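PDB 3OH8: nucleoside-diphosphate sugar epimerase (SulA family) from Corynebacterium glutamicum, which is probably a nucleotide-sugar epimerase or related NAD(P)-dependent enzyme of the extended short-chain dehydrogenase type, though its substrate is not established. Local coordinates for residues G328-I340 / A405-P417. Residues are numbered along the deposited sequence; the frame is centred on the assembly and turned at random.
Sequences GKFGDGTSWFSWI and AEELALASQRTAP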
ATOM      1  N   GLY A 328      -3.889 -17.069  21.333  1.00 72.28           N
ATOM      2  CA  GLY A 328      -3.494 -18.466  21.295  1.00 66.64           C
ATOM      3  C   GLY A 328      -4.008 -19.178  20.058  1.00 59.38           C
ATOM      4  O   GLY A 328      -4.859 -18.663  19.335  1.00 59.13           O
ATOM      5  N   LYS A 329      -3.494 -20.377  19.820  1.00 52.48           N
ATOM      6  CA  LYS A 329      -3.832 -21.138  18.625  1.00 48.10           C
ATOM      7  C   LYS A 329      -5.258 -21.707  18.660  1.00 43.34           C
ATOM      8  O   LYS A 329      -5.763 -22.095  19.717  1.00 37.80           O
ATOM      9  CB  LYS A 329      -2.784 -22.229  18.401  1.00 46.41           C
ATOM     10  CG  LYS A 329      -3.313 -23.575  17.988  1.00 48.59           C
ATOM     11  CD  LYS A 329      -2.661 -24.656  18.827  1.00 52.07           C
ATOM     12  CE  LYS A 329      -2.646 -25.987  18.105  1.00 55.54           C
ATOM     13  NZ  LYS A 329      -1.991 -27.047  18.920  1.00 58.19           N
ATOM     14  N   PHE A 330      -5.897 -21.745  17.494  1.00 38.79           N
ATOM     15  CA  PHE A 330      -7.293 -22.160  17.386  1.00 35.81           C
ATOM     16  C   PHE A 330      -7.447 -23.637  17.012  1.00 34.42           C
ATOM     17  O   PHE A 330      -6.969 -24.085  15.966  1.00 31.23           O
ATOM     18  CB  PHE A 330      -8.030 -21.265  16.379  1.00 36.40           C
ATOM     19  CG  PHE A 330      -9.537 -21.395  16.424  1.00 35.35           C
ATOM     20  CD1 PHE A 330     -10.320 -20.385  16.974  1.00 34.25           C
ATOM     21  CD2 PHE A 330     -10.167 -22.514  15.904  1.00 33.47           C
ATOM     22  CE1 PHE A 330     -11.707 -20.494  17.010  1.00 34.23           C
ATOM     23  CE2 PHE A 330     -11.560 -22.634  15.938  1.00 34.25           C
ATOM     24  CZ  PHE A 330     -12.328 -21.624  16.490  1.00 30.49           C
ATOM     25  N   GLY A 331      -8.124 -24.393  17.876  1.00 32.37           N
ATOM     26  CA  GLY A 331      -8.347 -25.810  17.639  1.00 33.83           C
ATOM     27  C   GLY A 331      -7.078 -26.560  17.268  1.00 39.30           C
ATOM     28  O   GLY A 331      -6.092 -26.514  18.006  1.00 37.51           O
ATOM     29  N   ASP A 332      -7.123 -27.240  16.121  1.00 44.60           N
ATOM     30  CA  ASP A 332      -5.994 -27.971  15.519  1.00 45.13           C
ATOM     31  C   ASP A 332      -4.719 -27.152  15.325  1.00 38.76           C
ATOM     32  O   ASP A 332      -3.607 -27.672  15.432  1.00 39.38           O
ATOM     33  CB  ASP A 332      -6.412 -28.453  14.124  1.00 47.63           C
ATOM     34  CG  ASP A 332      -6.374 -29.952  13.990  1.00 55.61           C
ATOM     35  OD1 ASP A 332      -5.833 -30.617  14.899  1.00 62.31           O
ATOM     36  OD2 ASP A 332      -6.887 -30.465  12.969  1.00 55.47           O
ATOM     37  N   GLY A 333      -4.890 -25.881  14.983  1.00 28.39           N
ATOM     38  CA  GLY A 333      -3.790 -25.068  14.509  1.00 28.50           C
ATOM     39  C   GLY A 333      -3.476 -25.337  13.047  1.00 26.18           C
ATOM     40  O   GLY A 333      -2.607 -24.682  12.468  1.00 28.79           O
ATOM     41  N   THR A 334      -4.178 -26.283  12.430  1.00 21.96           N
ATOM     42  CA  THR A 334      -3.864 -26.656  11.041  1.00 24.70           C
ATOM     43  C   THR A 334      -4.577 -25.816   9.974  1.00 25.83           C
ATOM     44  O   THR A 334      -4.344 -26.010   8.788  1.00 27.70           O
ATOM     45  CB  THR A 334      -4.168 -28.153  10.743  1.00 31.79           C
ATOM     46  OG1 THR A 334      -5.582 -28.379  10.796  1.00 33.12           O
ATOM     47  CG2 THR A 334      -3.450 -29.065  11.737  1.00 34.05           C
ATOM     48  N   SER A 335      -5.450 -24.904  10.392  1.00 26.61           N
ATOM     49  CA  SER A 335      -6.175 -24.039   9.459  1.00 25.14           C
ATOM     50  C   SER A 335      -5.216 -23.183   8.643  1.00 23.42           C
ATOM     51  O   SER A 335      -4.319 -22.552   9.205  1.00 23.30           O
ATOM     52  CB  SER A 335      -7.147 -23.130  10.217  1.00 28.51           C
ATOM     53  OG  SER A 335      -8.306 -23.852  10.589  1.00 37.70           O
ATOM     54  N   TRP A 336      -5.409 -23.155   7.328  1.00 23.88           N
ATOM     55  CA  TRP A 336      -4.518 -22.408   6.441  1.00 21.39           C
ATOM     56  C   TRP A 336      -4.952 -20.955   6.331  1.00 23.75           C
ATOM     57  O   TRP A 336      -6.088 -20.654   5.963  1.00 21.46           O
ATOM     58  CB  TRP A 336      -4.458 -23.047   5.046  1.00 19.15           C
ATOM     59  CG  TRP A 336      -3.701 -24.345   4.968  1.00 23.33           C
ATOM     60  CD1 TRP A 336      -4.234 -25.608   4.924  1.00 21.98           C
ATOM     61  CD2 TRP A 336      -2.279 -24.510   4.912  1.00 22.68           C
ATOM     62  NE1 TRP A 336      -3.231 -26.539   4.836  1.00 24.96           N
ATOM     63  CE2 TRP A 336      -2.023 -25.898   4.839  1.00 23.88           C
ATOM     64  CE3 TRP A 336      -1.200 -23.623   4.929  1.00 26.37           C
ATOM     65  CZ2 TRP A 336      -0.732 -26.417   4.772  1.00 26.23           C
ATOM     66  CZ3 TRP A 336       0.087 -24.142   4.866  1.00 31.87           C
ATOM     67  CH2 TRP A 336       0.309 -25.525   4.787  1.00 33.44           C
ATOM     68  N   PHE A 337      -4.028 -20.059   6.662  1.00 21.49           N
ATOM     69  CA  PHE A 337      -4.277 -18.630   6.662  1.00 19.09           C
ATOM     70  C   PHE A 337      -3.778 -18.066   5.332  1.00 20.48           C
ATOM     71  O   PHE A 337      -2.585 -18.064   5.061  1.00 18.84           O
ATOM     72  CB  PHE A 337      -3.539 -17.984   7.844  1.00 21.06           C
ATOM     73  CG  PHE A 337      -3.771 -16.509   7.981  1.00 20.92           C
ATOM     74  CD1 PHE A 337      -5.051 -16.001   8.079  1.00 24.33           C
ATOM     75  CD2 PHE A 337      -2.697 -15.629   8.029  1.00 24.45           C
ATOM     76  CE1 PHE A 337      -5.265 -14.640   8.212  1.00 30.85           C
ATOM     77  CE2 PHE A 337      -2.900 -14.267   8.162  1.00 25.68           C
ATOM     78  CZ  PHE A 337      -4.187 -13.769   8.254  1.00 25.39           C
ATOM     79  N   SER A 338      -4.712 -17.622   4.501  1.00 21.51           N
ATOM     80  CA  SER A 338      -4.405 -17.105   3.171  1.00 20.49           C
ATOM     81  C   SER A 338      -4.258 -15.575   3.245  1.00 19.00           C
ATOM     82  O   SER A 338      -5.251 -14.842   3.373  1.00 20.16           O
ATOM     83  CB  SER A 338      -5.518 -17.519   2.207  1.00 18.64           C
ATOM     84  OG  SER A 338      -5.395 -16.889   0.951  1.00 22.94           O
ATOM     85  N   TRP A 339      -3.011 -15.106   3.189  1.00 21.17           N
ATOM     86  CA  TRP A 339      -2.680 -13.716   3.517  1.00 17.22           C
ATOM     87  C   TRP A 339      -1.926 -13.058   2.374  1.00 15.18           C
ATOM     88  O   TRP A 339      -1.331 -13.737   1.549  1.00 17.40           O
ATOM     89  CB  TRP A 339      -1.784 -13.670   4.753  1.00 16.09           C
ATOM     90  CG  TRP A 339      -0.451 -14.297   4.497  1.00 19.86           C
ATOM     91  CD1 TRP A 339      -0.141 -15.622   4.597  1.00 21.30           C
ATOM     92  CD2 TRP A 339       0.752 -13.635   4.072  1.00 20.69           C
ATOM     93  NE1 TRP A 339       1.178 -15.828   4.258  1.00 19.59           N
ATOM     94  CE2 TRP A 339       1.754 -14.622   3.939  1.00 20.13           C
ATOM     95  CE3 TRP A 339       1.082 -12.306   3.789  1.00 17.17           C
ATOM     96  CZ2 TRP A 339       3.063 -14.325   3.533  1.00 19.36           C
ATOM     97  CZ3 TRP A 339       2.386 -12.005   3.390  1.00 14.45           C
ATOM     98  CH2 TRP A 339       3.358 -13.013   3.269  1.00 22.73           C
ATOM     99  N   ILE A 340      -1.944 -11.729   2.346  1.00 16.24           N
ATOM    100  CA  ILE A 340      -1.083 -10.977   1.438  1.00 12.50           C
ATOM    101  C   ILE A 340      -0.705  -9.634   2.084  1.00 12.47           C
ATOM    102  O   ILE A 340      -1.517  -9.016   2.771  1.00 15.78           O
ATOM    103  CB  ILE A 340      -1.771 -10.754   0.063  1.00 12.58           C
ATOM    104  CG1 ILE A 340      -0.796 -10.065  -0.908  1.00 20.23           C
ATOM    105  CG2 ILE A 340      -3.092  -9.970   0.239  1.00 12.28           C
ATOM    106  CD1 ILE A 340      -1.256 -10.045  -2.365  1.00 18.53           C
ATOM    107  N   ALA A 405     -11.412 -11.078  14.070  1.00 46.15           N
ATOM    108  CA  ALA A 405     -10.081 -11.674  14.028  1.00 43.87           C
ATOM    109  C   ALA A 405     -10.059 -13.046  14.701  1.00 45.27           C
ATOM    110  O   ALA A 405      -9.358 -13.967  14.267  1.00 40.20           O
ATOM    111  CB  ALA A 405      -9.076 -10.754  14.697  1.00 45.62           C
ATOM    112  N   GLU A 406     -10.843 -13.171  15.763  1.00 44.43           N
ATOM    113  CA  GLU A 406     -10.821 -14.355  16.601  1.00 43.16           C
ATOM    114  C   GLU A 406     -11.287 -15.594  15.837  1.00 39.82           C
ATOM    115  O   GLU A 406     -10.938 -16.715  16.194  1.00 44.08           O
ATOM    116  CB  GLU A 406     -11.687 -14.125  17.844  1.00 49.44           C
ATOM    117  CG  GLU A 406     -11.421 -12.818  18.603  1.00 56.69           C
ATOM    118  CD  GLU A 406     -12.252 -11.637  18.094  1.00 62.28           C
ATOM    119  OE1 GLU A 406     -13.091 -11.836  17.189  1.00 63.29           O
ATOM    120  OE2 GLU A 406     -12.064 -10.507  18.607  1.00 61.49           O
ATOM    121  N   GLU A 407     -12.053 -15.377  14.771  1.00 32.73           N
ATOM    122  CA  GLU A 407     -12.686 -16.460  14.027  1.00 36.26           C
ATOM    123  C   GLU A 407     -12.041 -16.704  12.660  1.00 36.65           C
ATOM    124  O   GLU A 407     -12.536 -17.516  11.876  1.00 32.44           O
ATOM    125  CB  GLU A 407     -14.186 -16.173  13.842  1.00 36.72           C
ATOM    126  CG  GLU A 407     -14.961 -15.957  15.139  1.00 40.33           C
ATOM    127  CD  GLU A 407     -16.384 -15.462  14.901  1.00 48.64           C
ATOM    128  OE1 GLU A 407     -16.851 -15.514  13.743  1.00 51.12           O
ATOM    129  OE2 GLU A 407     -17.038 -15.020  15.871  1.00 51.22           O
ATOM    130  N   LEU A 408     -10.950 -15.995  12.374  1.00 27.01           N
ATOM    131  CA  LEU A 408     -10.243 -16.156  11.105  1.00 29.52           C
ATOM    132  C   LEU A 408      -9.806 -17.600  10.922  1.00 26.27           C
ATOM    133  O   LEU A 408      -9.764 -18.117   9.800  1.00 27.30           O
ATOM    134  CB  LEU A 408      -9.013 -15.233  11.037  1.00 32.35           C
ATOM    135  CG  LEU A 408      -9.297 -13.774  10.661  1.00 35.53           C
ATOM    136  CD1 LEU A 408      -8.016 -12.946  10.626  1.00 38.63           C
ATOM    137  CD2 LEU A 408     -10.021 -13.704   9.320  1.00 34.43           C
ATOM    138  N   ALA A 409      -9.485 -18.254  12.033  1.00 25.42           N
ATOM    139  CA  ALA A 409      -9.034 -19.644  11.984  1.00 28.50           C
ATOM    140  C   ALA A 409     -10.167 -20.594  11.662  1.00 29.89           C
ATOM    141  O   ALA A 409      -9.938 -21.788  11.503  1.00 31.10           O
ATOM    142  CB  ALA A 409      -8.368 -20.045  13.291  1.00 30.77           C
ATOM    143  N   LEU A 410     -11.390 -20.073  11.578  1.00 30.05           N
ATOM    144  CA  LEU A 410     -12.508 -20.893  11.139  1.00 27.56           C
ATOM    145  C   LEU A 410     -12.412 -21.162   9.642  1.00 29.66           C
ATOM    146  O   LEU A 410     -12.979 -22.134   9.141  1.00 27.79           O
ATOM    147  CB  LEU A 410     -13.859 -20.264  11.501  1.00 27.91           C
ATOM    148  CG  LEU A 410     -14.190 -20.328  12.996  1.00 28.73           C
ATOM    149  CD1 LEU A 410     -15.545 -19.734  13.252  1.00 26.54           C
ATOM    150  CD2 LEU A 410     -14.138 -21.765  13.488  1.00 32.93           C
ATOM    151  N   ALA A 411     -11.692 -20.299   8.934  1.00 27.11           N
ATOM    152  CA  ALA A 411     -11.417 -20.513   7.520  1.00 27.01           C
ATOM    153  C   ALA A 411     -10.118 -21.297   7.336  1.00 28.13           C
ATOM    154  O   ALA A 411      -9.233 -21.267   8.192  1.00 31.20           O
ATOM    155  CB  ALA A 411     -11.350 -19.158   6.770  1.00 19.49           C
ATOM    156  N   SER A 412     -10.019 -22.010   6.222  1.00 27.78           N
ATOM    157  CA  SER A 412      -8.805 -22.728   5.860  1.00 26.19           C
ATOM    158  C   SER A 412      -8.720 -22.736   4.346  1.00 28.03           C
ATOM    159  O   SER A 412      -9.442 -23.474   3.673  1.00 24.58           O
ATOM    160  CB  SER A 412      -8.840 -24.157   6.386  1.00 23.81           C
ATOM    161  OG  SER A 412      -7.640 -24.845   6.087  1.00 21.02           O
ATOM    162  N   GLN A 413      -7.853 -21.886   3.813  1.00 20.03           N
ATOM    163  CA  GLN A 413      -7.732 -21.728   2.374  1.00 17.11           C
ATOM    164  C   GLN A 413      -6.254 -21.752   2.019  1.00 19.47           C
ATOM    165  O   GLN A 413      -5.516 -20.810   2.329  1.00 23.54           O
ATOM    166  CB  GLN A 413      -8.413 -20.428   1.922  1.00 18.74           C
ATOM    167  CG  GLN A 413      -9.932 -20.446   2.130  1.00 22.11           C
ATOM    168  CD  GLN A 413     -10.501 -19.133   2.653  1.00 24.43           C
ATOM    169  OE1 GLN A 413     -11.677 -18.827   2.440  1.00 26.24           O
ATOM    170  NE2 GLN A 413      -9.675 -18.357   3.341  1.00 18.38           N
ATOM    171  N   ARG A 414      -5.825 -22.855   1.408  1.00 15.91           N
ATOM    172  CA  ARG A 414      -4.431 -23.030   1.047  1.00 17.49           C
ATOM    173  C   ARG A 414      -4.212 -22.511  -0.369  1.00 26.16           C
ATOM    174  O   ARG A 414      -3.909 -23.282  -1.285  1.00 22.19           O
ATOM    175  CB  ARG A 414      -4.021 -24.496   1.170  1.00 18.35           C
ATOM    176  CG  ARG A 414      -2.518 -24.744   1.074  1.00 24.99           C
ATOM    177  CD  ARG A 414      -2.203 -26.238   1.129  1.00 29.15           C
ATOM    178  NE  ARG A 414      -0.766 -26.484   1.140  1.00 28.78           N
ATOM    179  CZ  ARG A 414      -0.210 -27.690   1.203  1.00 31.48           C
ATOM    180  NH1 ARG A 414      -0.974 -28.776   1.264  1.00 25.95           N
ATOM    181  NH2 ARG A 414       1.115 -27.806   1.205  1.00 30.97           N
ATOM    182  N   THR A 415      -4.359 -21.196  -0.536  1.00 19.44           N
ATOM    183  CA  THR A 415      -4.364 -20.589  -1.855  1.00 20.23           C
ATOM    184  C   THR A 415      -2.943 -20.411  -2.414  1.00 23.08           C
ATOM    185  O   THR A 415      -1.995 -20.104  -1.678  1.00 25.15           O
ATOM    186  CB  THR A 415      -5.095 -19.227  -1.839  1.00 24.60           C
ATOM    187  OG1 THR A 415      -6.215 -19.276  -0.938  1.00 21.57           O
ATOM    188  CG2 THR A 415      -5.600 -18.882  -3.229  1.00 29.54           C
ATOM    189  N   ALA A 416      -2.799 -20.621  -3.716  1.00 23.57           N
ATOM    190  CA  ALA A 416      -1.553 -20.304  -4.416  1.00 20.85           C
ATOM    191  C   ALA A 416      -1.818 -19.240  -5.486  1.00 14.68           C
ATOM    192  O   ALA A 416      -2.847 -19.281  -6.171  1.00 17.64           O
ATOM    193  CB  ALA A 416      -0.936 -21.570  -5.047  1.00 22.96           C
ATOM    194  N   PRO A 417      -0.903 -18.267  -5.604  1.00 16.52           N
ATOM    195  CA  PRO A 417      -0.976 -17.268  -6.677  1.00 21.19           C
ATOM    196  C   PRO A 417      -0.406 -17.848  -7.970  1.00 20.19           C
ATOM    197  O   PRO A 417       0.592 -17.362  -8.501  1.00 18.94           O
ATOM    198  CB  PRO A 417      -0.109 -16.125  -6.147  1.00 16.55           C
ATOM    199  CG  PRO A 417       0.935 -16.827  -5.283  1.00 18.83           C
ATOM    200  CD  PRO A 417       0.261 -18.069  -4.718  1.00 14.05           C
TER
HETATM  201  O   HOH W   1      -2.569 -18.287   0.369  1.00 42.08           O
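One face of the Trp336 indole is covered by the side chain of Arg414, a CH-pi contact that joins strand 336-341 of the Rossmann-type sheet to the segment around 412-415, in the DUF1731 region. Arg414 CG sits 3.9 Å from the centroid of the five-membered ring, nearly on its normal. From there the extended chain runs alongside the indole, and the guanidinium lies over the same face near the benzo end, its plane 6° from parallel to the ring, with Arg414 NE 3.6 Å from Trp336 CZ2. Both polar ends turn to Asp264: Trp336 NE1 bonds its carboxylate and Arg414 NH1 its carbonyl, which would hold the two planes in step. At the indole edge, near its plane, lies Ser412 OG, 3.7 Å from Trp336 CD1. A trans chi1 swings this hydroxyl away from Ser412 N and toward Trp336 N, from which Ser412 OG accepts an almost straight bond (3.1 Å, 174°).

The backbones are joined directly by Gln413 N to Trp336 O. Toward the start of both segments, the Phe330 ring leads in from the type II' turn 330-333 and meets the 3-10 segment 408-410 obliquely: CZ packs on Leu410 CD2, while CB lies close to Ala409 CB. Beside it Ser335 OG donates to Ala409 O (2.8 Å), 17° from the carbonyl plane. Phe337 makes a separate apolar contact, CE1 with Leu408 CD1, and packs on Met375 of helix 372-378.

At the other end of the contact, Ser338 OG and Thr415 OG1 share a hydrogen bond of 3.2 Å, and a water that also bonds Ser338 OG donates to Thr415 O at 2.8 Å.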